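Local coordinates for protein amine Dehydrogenase (Pseudomonas putida, PDB 1JMX) that probably serves as the beta-propeller subunit of a three-chain, heme c-containing amine dehydrogenase that oxidises primary amines, at residues Arg55-Leu60 and Ile70-Cys75; Leu127-Thr132 and Arg142-Pro147; Leu256-Leu261 and Gly272-Leu277. All blocks are in the same frame, centred on the assembly; numbering follows the deposited sequence.

In the fold
The chain folds as a beta-propeller of mostly four-stranded antiparallel blades, and each contact closes one hairpin within a blade. From the N terminus, contact 1 pairs strand 56-61 with 66-71, the two middle strands of their sheet; a disulfide from Cys75 to Cys37 ties it to the preceding blade. Contact 2 follows, with strand 126-131 doubling back on 142-145 after a strandless loop. Contact 3 comes last and joins strand 257-262 to 269-274. The three lie in series, neither nested nor crossed. Contacts 1 and 2 touch where Tyr58 packs on Thr132, whereas contact 3 sits on the opposite side of the chain's centre, about 28 Å from contact 1 between centres.

Contact 1: residues Arg55-Leu60 and Ile70-Cys75; sequences RTAYVL and IDLDTC
Three backbone hydrogen bonds stitch this antiparallel hairpin, the middle of a propeller blade. Ala57 and Ile70 exchange a reciprocal pair, with Ile70 N 2.9 Å from Ala57 O, and where the second strand ends Leu72 N points at Arg55 O, nearly along its C=O axis. The apolar part lies on the face of Ala57 and Ile70: the methyl of Ala57, small enough to sit beside a bulky leucine, meets Leu72 CD1 at 3.7 Å, and both residues pack on Ile15 and Leu23 of the preceding blade.

The charged part is a network at the hairpin's open end. With CG anti to its backbone N (chi1 178°), Arg55 runs extended past Asp71. Arg55 NH2 reaches Asp71 OD1 at 3.3 Å within the guanidinium plane, while NE, in the same salt bridge, makes a weak, bent hydrogen bond of 3.0 Å to Asp71 OD2. Asp73 OD2 sits over the guanidinium face, 3.1 Å from Arg55 NH1, a purely electrostatic pairing; this oxygen also serves Arg349, and Asp73 OD1 takes Leu7 N. An alanine at Arg55 would remove the cation shared by Asp71 and Asp73 and would probably weaken the hairpin's open end, leaving Asp73 to Arg349 and Leu7.

Asp71 suits its place because OD2 accepts Asp73 N in an Asx turn and OD1 takes Thr74 OG1 at 2.7 Å. So many donors on one buried carboxylate are likely to keep it ionised.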
ATOM      1  N   ARG B  55      35.022 -21.997  -0.153  1.00 19.90           N
ATOM      2  CA  ARG B  55      34.365 -23.216  -0.581  1.00 20.46           C
ATOM      3  C   ARG B  55      32.948 -23.377  -0.028  1.00 20.05           C
ATOM      4  O   ARG B  55      32.104 -24.000  -0.668  1.00 20.62           O
ATOM      5  CB  ARG B  55      35.238 -24.402  -0.153  1.00 23.38           C
ATOM      6  CG  ARG B  55      34.682 -25.745  -0.466  1.00 26.50           C
ATOM      7  CD  ARG B  55      35.580 -26.850   0.046  1.00 29.74           C
ATOM      8  NE  ARG B  55      34.950 -28.139  -0.227  1.00 34.26           N
ATOM      9  CZ  ARG B  55      35.546 -29.179  -0.809  1.00 37.06           C
ATOM     10  NH1 ARG B  55      36.825 -29.106  -1.179  1.00 38.77           N
ATOM     11  NH2 ARG B  55      34.829 -30.270  -1.092  1.00 37.44           N
ATOM     12  N   THR B  56      32.684 -22.796   1.139  1.00 18.47           N
ATOM     13  CA  THR B  56      31.372 -22.910   1.768  1.00 16.79           C
ATOM     14  C   THR B  56      30.601 -21.595   1.768  1.00 15.17           C
ATOM     15  O   THR B  56      31.085 -20.581   2.260  1.00 13.77           O
ATOM     16  CB  THR B  56      31.480 -23.384   3.242  1.00 17.34           C
ATOM     17  OG1 THR B  56      32.287 -24.567   3.324  1.00 17.45           O
ATOM     18  CG2 THR B  56      30.096 -23.685   3.806  1.00 15.59           C
ATOM     19  N   ALA B  57      29.397 -21.629   1.209  1.00 15.03           N
ATOM     20  CA  ALA B  57      28.533 -20.457   1.171  1.00 14.05           C
ATOM     21  C   ALA B  57      27.501 -20.579   2.283  1.00 13.93           C
ATOM     22  O   ALA B  57      26.901 -21.635   2.461  1.00 15.20           O
ATOM     23  CB  ALA B  57      27.828 -20.358  -0.181  1.00 13.59           C
ATOM     24  N   TYR B  58      27.352 -19.530   3.082  1.00 13.66           N
ATOM     25  CA  TYR B  58      26.349 -19.533   4.141  1.00 13.57           C
ATOM     26  C   TYR B  58      25.205 -18.646   3.671  1.00 13.31           C
ATOM     27  O   TYR B  58      25.428 -17.506   3.267  1.00 13.34           O
ATOM     28  CB  TYR B  58      26.942 -19.070   5.475  1.00 14.71           C
ATOM     29  CG  TYR B  58      27.836 -20.121   6.101  1.00 15.50           C
ATOM     30  CD1 TYR B  58      29.206 -20.148   5.836  1.00 14.93           C
ATOM     31  CD2 TYR B  58      27.305 -21.107   6.933  1.00 14.46           C
ATOM     32  CE1 TYR B  58      30.020 -21.124   6.382  1.00 16.46           C
ATOM     33  CE2 TYR B  58      28.113 -22.091   7.481  1.00 16.23           C
ATOM     34  CZ  TYR B  58      29.472 -22.095   7.203  1.00 15.61           C
ATOM     35  OH  TYR B  58      30.283 -23.068   7.748  1.00 17.82           O
ATOM     36  N   VAL B  59      23.992 -19.201   3.696  1.00 14.29           N
ATOM     37  CA  VAL B  59      22.788 -18.526   3.205  1.00 13.76           C
ATOM     38  C   VAL B  59      21.623 -18.381   4.188  1.00 13.35           C
ATOM     39  O   VAL B  59      21.190 -19.356   4.805  1.00 13.86           O
ATOM     40  CB  VAL B  59      22.242 -19.275   1.945  1.00 14.87           C
ATOM     41  CG1 VAL B  59      21.153 -18.464   1.253  1.00 13.99           C
ATOM     42  CG2 VAL B  59      23.375 -19.587   0.973  1.00 14.65           C
ATOM     43  N   LEU B  60      21.119 -17.154   4.317  1.00 13.48           N
ATOM     44  CA  LEU B  60      19.961 -16.860   5.164  1.00 11.76           C
ATOM     45  C   LEU B  60      18.806 -17.165   4.221  1.00 11.52           C
ATOM     46  O   LEU B  60      18.636 -16.488   3.208  1.00  9.86           O
ATOM     47  CB  LEU B  60      19.920 -15.378   5.543  1.00 11.83           C
ATOM     48  CG  LEU B  60      19.290 -14.921   6.865  1.00 12.29           C
ATOM     49  CD1 LEU B  60      18.665 -13.551   6.652  1.00 11.22           C
ATOM     50  CD2 LEU B  60      18.262 -15.899   7.393  1.00 10.78           C
ATOM     51  N   ILE B  70      26.329 -24.457   2.419  1.00 14.79           N
ATOM     52  CA  ILE B  70      26.359 -25.319   1.245  1.00 15.83           C
ATOM     53  C   ILE B  70      27.781 -25.382   0.700  1.00 16.26           C
ATOM     54  O   ILE B  70      28.420 -24.350   0.510  1.00 17.31           O
ATOM     55  CB  ILE B  70      25.419 -24.787   0.109  1.00 16.68           C
ATOM     56  CG1 ILE B  70      23.970 -24.663   0.597  1.00 14.38           C
ATOM     57  CG2 ILE B  70      25.476 -25.713  -1.112  1.00 15.18           C
ATOM     58  CD1 ILE B  70      23.224 -25.974   0.654  1.00 18.16           C
ATOM     59  N   ASP B  71      28.288 -26.591   0.490  1.00 15.92           N
ATOM     60  CA  ASP B  71      29.618 -26.772  -0.074  1.00 16.74           C
ATOM     61  C   ASP B  71      29.461 -26.663  -1.588  1.00 16.25           C
ATOM     62  O   ASP B  71      28.856 -27.524  -2.210  1.00 18.19           O
ATOM     63  CB  ASP B  71      30.178 -28.146   0.305  1.00 17.98           C
ATOM     64  CG  ASP B  71      31.387 -28.548  -0.533  1.00 19.85           C
ATOM     65  OD1 ASP B  71      31.604 -29.758  -0.700  1.00 24.50           O
ATOM     66  OD2 ASP B  71      32.120 -27.673  -1.039  1.00 22.46           O
ATOM     67  N   LEU B  72      30.015 -25.604  -2.169  1.00 16.30           N
ATOM     68  CA  LEU B  72      29.926 -25.360  -3.609  1.00 17.15           C
ATOM     69  C   LEU B  72      30.504 -26.445  -4.529  1.00 17.58           C
ATOM     70  O   LEU B  72      30.013 -26.635  -5.645  1.00 17.91           O
ATOM     71  CB  LEU B  72      30.560 -24.009  -3.945  1.00 15.82           C
ATOM     72  CG  LEU B  72      29.669 -22.764  -3.948  1.00 17.49           C
ATOM     73  CD1 LEU B  72      28.622 -22.816  -2.855  1.00 17.91           C
ATOM     74  CD2 LEU B  72      30.539 -21.533  -3.822  1.00 15.15           C
ATOM     75  N   ASP B  73      31.555 -27.129  -4.081  1.00 17.99           N
ATOM     76  CA  ASP B  73      32.176 -28.183  -4.884  1.00 18.77           C
ATOM     77  C   ASP B  73      31.284 -29.393  -5.102  1.00 18.77           C
ATOM     78  O   ASP B  73      31.439 -30.110  -6.090  1.00 20.54           O
ATOM     79  CB  ASP B  73      33.485 -28.673  -4.249  1.00 19.71           C
ATOM     80  CG  ASP B  73      34.650 -27.727  -4.475  1.00 22.13           C
ATOM     81  OD1 ASP B  73      34.533 -26.766  -5.259  1.00 25.11           O
ATOM     82  OD2 ASP B  73      35.708 -27.955  -3.859  1.00 25.11           O
ATOM     83  N   THR B  74      30.347 -29.618  -4.190  1.00 18.38           N
ATOM     84  CA  THR B  74      29.472 -30.777  -4.289  1.00 19.38           C
ATOM     85  C   THR B  74      27.990 -30.440  -4.139  1.00 19.23           C
ATOM     86  O   THR B  74      27.133 -31.300  -4.345  1.00 18.81           O
ATOM     87  CB  THR B  74      29.828 -31.813  -3.182  1.00 21.22           C
ATOM     88  OG1 THR B  74      29.631 -31.221  -1.887  1.00 21.64           O
ATOM     89  CG2 THR B  74      31.288 -32.264  -3.302  1.00 21.80           C
ATOM     90  N   CYS B  75      27.701 -29.196  -3.776  1.00 18.49           N
ATOM     91  CA  CYS B  75      26.336 -28.735  -3.542  1.00 19.27           C
ATOM     92  C   CYS B  75      25.737 -29.356  -2.286  1.00 19.87           C
ATOM     93  O   CYS B  75      24.516 -29.380  -2.133  1.00 21.01           O
ATOM     94  CB  CYS B  75      25.417 -29.041  -4.728  1.00 18.38           C
ATOM     95  SG  CYS B  75      25.724 -28.059  -6.217  1.00 18.64           S
TER
HETATM   96  O   HOH W   1      36.620 -31.086  -3.766  1.00 35.50           O

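Contact 2: residues Leu127-Thr132 and Arg142-Pro147; sequences LEVFST and RTFPMP
Arg142, on the outer strand of a hairpin in a propeller blade, lies alongside Val129 of the neighbouring strand, both side chains pointing the same way. Arg142 CB rests 3.9 Å from Val129 CG2. Beyond it the chain runs straight through chi2 and then bends at chi3 (-45°), which brings the guanidinium back over the valine. Arg142 CZ comes 4.1 Å from Val129 CG1, which lies over one face of the flat group. At the tip, Arg142 NH1 meets Val129 CG2 at 3.7 Å and NH2 meets CG1, while their polar partners lie outside the hairpin: NH2 forms a salt bridge with Glu105 of the next inner strand, and NH1 a weak hydrogen bond with Val173 O.

The strands run antiparallel at 164°. Leu127 and Phe144 trade backbone hydrogen bonds, the shorter being Leu127 N to Phe144 O at 2.8 Å, and Val129 N binds Arg142 O nearly along its C=O axis. On the same face as Arg142, Leu127 CD2 approaches Phe144 CD1 at 4.1 Å, and Leu127 CB touches Met146 CG at 3.6 Å. The flexible methionine, bent at chi2 and chi3, can curl against the leucine, and both reach Met171 of the following blade.

A long arginine thus does two jobs: its flat face packs on a branched apolar residue, while NH2 pairs with Glu105, so hydrophobic and ionic contacts share one side chain.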
ATOM      1  N   LEU B 127      21.624 -12.024  19.966  1.00 11.31           N
ATOM      2  CA  LEU B 127      22.598 -12.561  19.031  1.00 11.05           C
ATOM      3  C   LEU B 127      22.781 -14.017  19.454  1.00  9.91           C
ATOM      4  O   LEU B 127      22.858 -14.317  20.640  1.00 11.67           O
ATOM      5  CB  LEU B 127      23.942 -11.829  19.152  1.00 12.21           C
ATOM      6  CG  LEU B 127      25.030 -12.276  18.164  1.00 14.31           C
ATOM      7  CD1 LEU B 127      24.862 -11.537  16.838  1.00 14.92           C
ATOM      8  CD2 LEU B 127      26.405 -12.000  18.736  1.00 16.58           C
ATOM      9  N   GLU B 128      22.773 -14.922  18.486  1.00 10.46           N
ATOM     10  CA  GLU B 128      22.966 -16.338  18.751  1.00 11.13           C
ATOM     11  C   GLU B 128      24.190 -16.784  17.969  1.00 11.15           C
ATOM     12  O   GLU B 128      24.332 -16.468  16.790  1.00 12.67           O
ATOM     13  CB  GLU B 128      21.745 -17.148  18.324  1.00 12.22           C
ATOM     14  CG  GLU B 128      20.508 -16.848  19.137  1.00 13.63           C
ATOM     15  CD  GLU B 128      19.335 -17.721  18.783  1.00 12.70           C
ATOM     16  OE1 GLU B 128      19.304 -18.307  17.685  1.00 14.33           O
ATOM     17  OE2 GLU B 128      18.433 -17.822  19.620  1.00 13.78           O
ATOM     18  N   VAL B 129      25.095 -17.475  18.651  1.00 11.90           N
ATOM     19  CA  VAL B 129      26.320 -17.961  18.046  1.00 11.24           C
ATOM     20  C   VAL B 129      26.169 -19.448  17.800  1.00 13.66           C
ATOM     21  O   VAL B 129      25.691 -20.180  18.659  1.00 15.08           O
ATOM     22  CB  VAL B 129      27.530 -17.737  18.974  1.00 11.09           C
ATOM     23  CG1 VAL B 129      28.815 -18.066  18.248  1.00 10.58           C
ATOM     24  CG2 VAL B 129      27.551 -16.305  19.490  1.00 11.48           C
ATOM     25  N   PHE B 130      26.554 -19.894  16.616  1.00 13.64           N
ATOM     26  CA  PHE B 130      26.463 -21.299  16.268  1.00 13.67           C
ATOM     27  C   PHE B 130      27.843 -21.752  15.848  1.00 14.32           C
ATOM     28  O   PHE B 130      28.616 -20.984  15.274  1.00 14.05           O
ATOM     29  CB  PHE B 130      25.498 -21.516  15.099  1.00 12.02           C
ATOM     30  CG  PHE B 130      24.119 -20.993  15.349  1.00 12.15           C
ATOM     31  CD1 PHE B 130      23.783 -19.688  15.010  1.00 11.57           C
ATOM     32  CD2 PHE B 130      23.154 -21.799  15.938  1.00 12.59           C
ATOM     33  CE1 PHE B 130      22.508 -19.196  15.258  1.00 10.57           C
ATOM     34  CE2 PHE B 130      21.875 -21.310  16.188  1.00 12.05           C
ATOM     35  CZ  PHE B 130      21.556 -20.009  15.848  1.00 11.12           C
ATOM     36  N   SER B 131      28.173 -22.979  16.205  1.00 14.63           N
ATOM     37  CA  SER B 131      29.443 -23.545  15.820  1.00 15.71           C
ATOM     38  C   SER B 131      29.162 -24.232  14.492  1.00 15.50           C
ATOM     39  O   SER B 131      28.193 -24.980  14.370  1.00 15.40           O
ATOM     40  CB  SER B 131      29.910 -24.552  16.861  1.00 14.96           C
ATOM     41  OG  SER B 131      31.088 -25.191  16.425  1.00 19.63           O
ATOM     42  N   THR B 132      29.977 -23.945  13.486  1.00 17.22           N
ATOM     43  CA  THR B 132      29.778 -24.535  12.169  1.00 17.65           C
ATOM     44  C   THR B 132      30.035 -26.043  12.150  1.00 18.76           C
ATOM     45  O   THR B 132      29.593 -26.750  11.237  1.00 19.48           O
ATOM     46  CB  THR B 132      30.656 -23.848  11.121  1.00 17.60           C
ATOM     47  OG1 THR B 132      32.029 -23.924  11.520  1.00 16.76           O
ATOM     48  CG2 THR B 132      30.257 -22.391  10.982  1.00 16.42           C
ATOM     49  N   ARG B 142      26.054 -19.850  22.502  1.00 12.90           N
ATOM     50  CA  ARG B 142      26.226 -18.621  23.261  1.00 13.46           C
ATOM     51  C   ARG B 142      25.182 -17.636  22.745  1.00 12.42           C
ATOM     52  O   ARG B 142      24.877 -17.639  21.563  1.00 12.44           O
ATOM     53  CB  ARG B 142      27.620 -18.064  22.978  1.00 15.65           C
ATOM     54  CG  ARG B 142      28.299 -17.360  24.128  1.00 18.62           C
ATOM     55  CD  ARG B 142      29.660 -16.823  23.676  1.00 17.52           C
ATOM     56  NE  ARG B 142      30.376 -17.824  22.908  1.00 17.09           N
ATOM     57  CZ  ARG B 142      30.914 -17.620  21.712  1.00 14.89           C
ATOM     58  NH1 ARG B 142      30.843 -16.442  21.119  1.00 15.91           N
ATOM     59  NH2 ARG B 142      31.469 -18.628  21.074  1.00 15.35           N
ATOM     60  N   THR B 143      24.582 -16.855  23.634  1.00 11.65           N
ATOM     61  CA  THR B 143      23.603 -15.852  23.220  1.00 13.41           C
ATOM     62  C   THR B 143      23.690 -14.612  24.091  1.00 12.93           C
ATOM     63  O   THR B 143      23.922 -14.698  25.293  1.00 14.36           O
ATOM     64  CB  THR B 143      22.115 -16.397  23.082  1.00 13.58           C
ATOM     65  OG1 THR B 143      21.196 -15.570  23.806  1.00 15.68           O
ATOM     66  CG2 THR B 143      21.983 -17.820  23.517  1.00 12.95           C
ATOM     67  N   PHE B 144      23.566 -13.456  23.454  1.00 11.77           N
ATOM     68  CA  PHE B 144      23.664 -12.184  24.147  1.00 10.72           C
ATOM     69  C   PHE B 144      22.506 -11.296  23.748  1.00 11.20           C
ATOM     70  O   PHE B 144      21.845 -11.548  22.747  1.00 10.72           O
ATOM     71  CB  PHE B 144      24.944 -11.454  23.734  1.00 10.79           C
ATOM     72  CG  PHE B 144      26.180 -12.285  23.814  1.00 11.86           C
ATOM     73  CD1 PHE B 144      26.686 -12.903  22.677  1.00 14.44           C
ATOM     74  CD2 PHE B 144      26.868 -12.417  25.013  1.00 12.57           C
ATOM     75  CE1 PHE B 144      27.870 -13.645  22.734  1.00 14.13           C
ATOM     76  CE2 PHE B 144      28.047 -13.154  25.083  1.00 13.04           C
ATOM     77  CZ  PHE B 144      28.550 -13.768  23.940  1.00 13.36           C
ATOM     78  N   PRO B 145      22.229 -10.253  24.549  1.00 12.49           N
ATOM     79  CA  PRO B 145      21.139  -9.320  24.245  1.00 13.43           C
ATOM     80  C   PRO B 145      21.575  -8.351  23.144  1.00 14.01           C
ATOM     81  O   PRO B 145      22.742  -7.964  23.067  1.00 14.87           O
ATOM     82  CB  PRO B 145      20.921  -8.600  25.577  1.00 12.97           C
ATOM     83  CG  PRO B 145      22.282  -8.613  26.191  1.00 15.69           C
ATOM     84  CD  PRO B 145      22.774 -10.004  25.896  1.00 11.84           C
ATOM     85  N   MET B 146      20.639  -7.994  22.275  1.00 13.27           N
ATOM     86  CA  MET B 146      20.923  -7.081  21.176  1.00 14.34           C
ATOM     87  C   MET B 146      19.918  -5.940  21.122  1.00 13.77           C
ATOM     88  O   MET B 146      18.788  -6.068  21.601  1.00 15.17           O
ATOM     89  CB  MET B 146      20.871  -7.826  19.832  1.00 14.93           C
ATOM     90  CG  MET B 146      22.001  -8.798  19.589  1.00 16.52           C
ATOM     91  SD  MET B 146      23.568  -7.945  19.464  1.00 22.07           S
ATOM     92  CE  MET B 146      23.478  -7.296  17.776  1.00 19.36           C
ATOM     93  N   PRO B 147      20.348  -4.774  20.622  1.00 12.58           N
ATOM     94  CA  PRO B 147      19.400  -3.662  20.536  1.00 11.92           C
ATOM     95  C   PRO B 147      18.458  -3.907  19.346  1.00 11.07           C
ATOM     96  O   PRO B 147      18.701  -4.794  18.527  1.00 11.07           O
ATOM     97  CB  PRO B 147      20.311  -2.446  20.323  1.00 12.16           C
ATOM     98  CG  PRO B 147      21.538  -3.015  19.673  1.00 13.78           C
ATOM     99  CD  PRO B 147      21.734  -4.319  20.404  1.00 12.41           C
TER

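Contact 3: residues Leu256-Leu261 and Gly272-Leu277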
ATOM      1  N   LEU B 256      17.693   7.957  -6.811  1.00 18.51           N
ATOM      2  CA  LEU B 256      18.015   6.990  -5.775  1.00 16.54           C
ATOM      3  C   LEU B 256      18.874   5.838  -6.276  1.00 15.67           C
ATOM      4  O   LEU B 256      18.803   5.463  -7.449  1.00 14.63           O
ATOM      5  CB  LEU B 256      16.737   6.423  -5.156  1.00 16.42           C
ATOM      6  CG  LEU B 256      15.747   7.375  -4.482  1.00 16.84           C
ATOM      7  CD1 LEU B 256      14.561   6.557  -3.975  1.00 18.52           C
ATOM      8  CD2 LEU B 256      16.408   8.140  -3.337  1.00 16.18           C
ATOM      9  N   TYR B 257      19.694   5.304  -5.365  1.00 16.29           N
ATOM     10  CA  TYR B 257      20.579   4.159  -5.610  1.00 15.01           C
ATOM     11  C   TYR B 257      20.361   3.206  -4.428  1.00 14.83           C
ATOM     12  O   TYR B 257      20.217   3.653  -3.290  1.00 14.08           O
ATOM     13  CB  TYR B 257      22.060   4.576  -5.630  1.00 15.12           C
ATOM     14  CG  TYR B 257      22.405   5.662  -6.624  1.00 17.02           C
ATOM     15  CD1 TYR B 257      22.947   6.867  -6.195  1.00 17.21           C
ATOM     16  CD2 TYR B 257      22.134   5.503  -7.985  1.00 17.80           C
ATOM     17  CE1 TYR B 257      23.205   7.897  -7.085  1.00 18.21           C
ATOM     18  CE2 TYR B 257      22.390   6.524  -8.889  1.00 20.46           C
ATOM     19  CZ  TYR B 257      22.925   7.724  -8.428  1.00 19.66           C
ATOM     20  OH  TYR B 257      23.168   8.751  -9.308  1.00 21.65           O
ATOM     21  N   PHE B 258      20.282   1.907  -4.700  1.00 13.18           N
ATOM     22  CA  PHE B 258      20.101   0.920  -3.638  1.00 13.89           C
ATOM     23  C   PHE B 258      21.450   0.448  -3.092  1.00 12.92           C
ATOM     24  O   PHE B 258      21.636   0.326  -1.881  1.00 13.49           O
ATOM     25  CB  PHE B 258      19.271  -0.263  -4.133  1.00 13.06           C
ATOM     26  CG  PHE B 258      17.798  -0.116  -3.879  1.00 13.89           C
ATOM     27  CD1 PHE B 258      17.270   1.085  -3.400  1.00 14.29           C
ATOM     28  CD2 PHE B 258      16.935  -1.183  -4.109  1.00 14.14           C
ATOM     29  CE1 PHE B 258      15.901   1.219  -3.153  1.00 15.44           C
ATOM     30  CE2 PHE B 258      15.561  -1.063  -3.866  1.00 15.52           C
ATOM     31  CZ  PHE B 258      15.044   0.138  -3.387  1.00 14.40           C
ATOM     32  N   THR B 259      22.380   0.174  -4.002  1.00 12.98           N
ATOM     33  CA  THR B 259      23.721  -0.256  -3.634  1.00 12.38           C
ATOM     34  C   THR B 259      24.758   0.593  -4.361  1.00 14.06           C
ATOM     35  O   THR B 259      24.479   1.199  -5.405  1.00 12.11           O
ATOM     36  CB  THR B 259      23.991  -1.728  -3.975  1.00 11.40           C
ATOM     37  OG1 THR B 259      23.912  -1.911  -5.389  1.00 11.60           O
ATOM     38  CG2 THR B 259      23.001  -2.639  -3.290  1.00  8.81           C
ATOM     39  N   GLY B 260      25.956   0.631  -3.787  1.00 13.67           N
ATOM     40  CA  GLY B 260      27.042   1.386  -4.367  1.00 13.38           C
ATOM     41  C   GLY B 260      28.356   0.818  -3.899  1.00 13.14           C
ATOM     42  O   GLY B 260      28.486   0.451  -2.739  1.00 14.44           O
ATOM     43  N   LEU B 261      29.310   0.691  -4.815  1.00 13.54           N
ATOM     44  CA  LEU B 261      30.640   0.175  -4.494  1.00 13.79           C
ATOM     45  C   LEU B 261      31.742   1.004  -5.116  1.00 15.01           C
ATOM     46  O   LEU B 261      31.592   1.583  -6.195  1.00 13.13           O
ATOM     47  CB  LEU B 261      30.831  -1.268  -4.982  1.00 11.38           C
ATOM     48  CG  LEU B 261      30.302  -2.459  -4.187  1.00 11.84           C
ATOM     49  CD1 LEU B 261      30.711  -3.734  -4.899  1.00 10.22           C
ATOM     50  CD2 LEU B 261      30.829  -2.441  -2.752  1.00  9.46           C
ATOM     51  N   GLY B 272      26.905   3.634  -8.180  1.00 14.96           N
ATOM     52  CA  GLY B 272      25.633   3.343  -7.534  1.00 14.07           C
ATOM     53  C   GLY B 272      24.631   2.844  -8.561  1.00 13.32           C
ATOM     54  O   GLY B 272      24.785   3.131  -9.744  1.00 12.75           O
ATOM     55  N   VAL B 273      23.591   2.131  -8.126  1.00 13.61           N
ATOM     56  CA  VAL B 273      22.605   1.595  -9.066  1.00 12.95           C
ATOM     57  C   VAL B 273      21.178   1.414  -8.527  1.00 13.43           C
ATOM     58  O   VAL B 273      20.970   1.234  -7.333  1.00 12.57           O
ATOM     59  CB  VAL B 273      23.089   0.216  -9.648  1.00 13.60           C
ATOM     60  CG1 VAL B 273      23.015  -0.871  -8.586  1.00 12.05           C
ATOM     61  CG2 VAL B 273      22.277  -0.182 -10.883  1.00 10.27           C
ATOM     62  N   LEU B 274      20.217   1.513  -9.444  1.00 13.76           N
ATOM     63  CA  LEU B 274      18.789   1.305  -9.199  1.00 13.57           C
ATOM     64  C   LEU B 274      18.131   1.361 -10.576  1.00 13.82           C
ATOM     65  O   LEU B 274      18.040   0.341 -11.248  1.00 13.24           O
ATOM     66  CB  LEU B 274      18.185   2.329  -8.231  1.00 13.99           C
ATOM     67  CG  LEU B 274      16.867   1.962  -7.509  1.00 14.73           C
ATOM     68  CD1 LEU B 274      15.646   2.320  -8.313  1.00 15.48           C
ATOM     69  CD2 LEU B 274      16.842   0.486  -7.159  1.00 14.46           C
ATOM     70  N   ASN B 275      17.724   2.551 -11.017  1.00 15.24           N
ATOM     71  CA  ASN B 275      17.106   2.712 -12.336  1.00 16.11           C
ATOM     72  C   ASN B 275      18.156   3.103 -13.373  1.00 16.17           C
ATOM     73  O   ASN B 275      18.010   2.809 -14.555  1.00 17.82           O
ATOM     74  CB  ASN B 275      15.948   3.707 -12.286  1.00 14.31           C
ATOM     75  CG  ASN B 275      14.708   3.112 -11.635  1.00 16.11           C
ATOM     76  OD1 ASN B 275      14.570   1.892 -11.541  1.00 15.10           O
ATOM     77  ND2 ASN B 275      13.797   3.972 -11.188  1.00 16.41           N
ATOM     78  N   ARG B 276      19.217   3.756 -12.907  1.00 15.87           N
ATOM     79  CA  ARG B 276      20.349   4.136 -13.746  1.00 15.95           C
ATOM     80  C   ARG B 276      21.604   3.674 -13.017  1.00 15.60           C
ATOM     81  O   ARG B 276      21.588   3.487 -11.801  1.00 16.50           O
ATOM     82  CB  ARG B 276      20.446   5.656 -13.927  1.00 16.40           C
ATOM     83  CG  ARG B 276      19.498   6.259 -14.943  1.00 17.33           C
ATOM     84  CD  ARG B 276      20.057   7.570 -15.488  1.00 17.42           C
ATOM     85  NE  ARG B 276      20.561   8.435 -14.422  1.00 19.06           N
ATOM     86  CZ  ARG B 276      21.167   9.602 -14.621  1.00 20.04           C
ATOM     87  NH1 ARG B 276      21.347  10.063 -15.851  1.00 19.90           N
ATOM     88  NH2 ARG B 276      21.630  10.295 -13.590  1.00 20.31           N
ATOM     89  N   LEU B 277      22.681   3.463 -13.760  1.00 15.71           N
ATOM     90  CA  LEU B 277      23.950   3.077 -13.164  1.00 15.74           C
ATOM     91  C   LEU B 277      24.758   4.373 -13.222  1.00 15.89           C
ATOM     92  O   LEU B 277      25.024   4.879 -14.305  1.00 17.79           O
ATOM     93  CB  LEU B 277      24.633   1.996 -14.008  1.00 16.32           C
ATOM     94  CG  LEU B 277      25.633   1.006 -13.381  1.00 18.00           C
ATOM     95  CD1 LEU B 277      26.468   0.382 -14.492  1.00 17.28           C
ATOM     96  CD2 LEU B 277      26.550   1.668 -12.375  1.00 17.42           C
TER
HETATM   97  O   HOH W   2      18.531   5.122 -10.101  1.00 23.44           O
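Two antiparallel strands of a propeller blade, their short axes 4.9 Å apart and at 156°, form this hairpin, and the chain turns a corner at Phe258. There Val273 faces two residues at once: its O accepts Phe258 N at 2.8 Å, and its N donates to Thr259 O at 3.0 Å. Phe258 takes a helical conformation, and the strand is broken at this turn. One step on, Gly260 and Gly272 form a non-hydrogen-bonded pair with CA atoms only 4.0 Å apart.

Gly272 suits its place because a beta carbon would collide with Tyr257 CG. Without it the tyrosine ring lies against bare backbone, Tyr257 CD2 being 3.7 Å from Gly272 C, and its hydroxyl pairs with Tyr280 and Glu255. Phe258 and Leu274 cross obliquely; Leu274 CG stands anti to its backbone N (chi1 -159°). Leu274 CD2 then sits over the phenyl face in a CH-pi contact, 3.6 Å from the Phe258 ring centroid and 18° off its normal. Both residues also pack on the backbone of a neighbouring subunit, so this greasy pair forms part of the interface. Thr259 lies beside Val273, its OG1 3.5 Å from Val273 CG1, yet the hydroxyl is satisfied by Tyr298 O and Val300 N of the next blade.

Beside the strands a water links the two segments, donating to Leu256 O at 2.7 Å and accepting from Asn275 N.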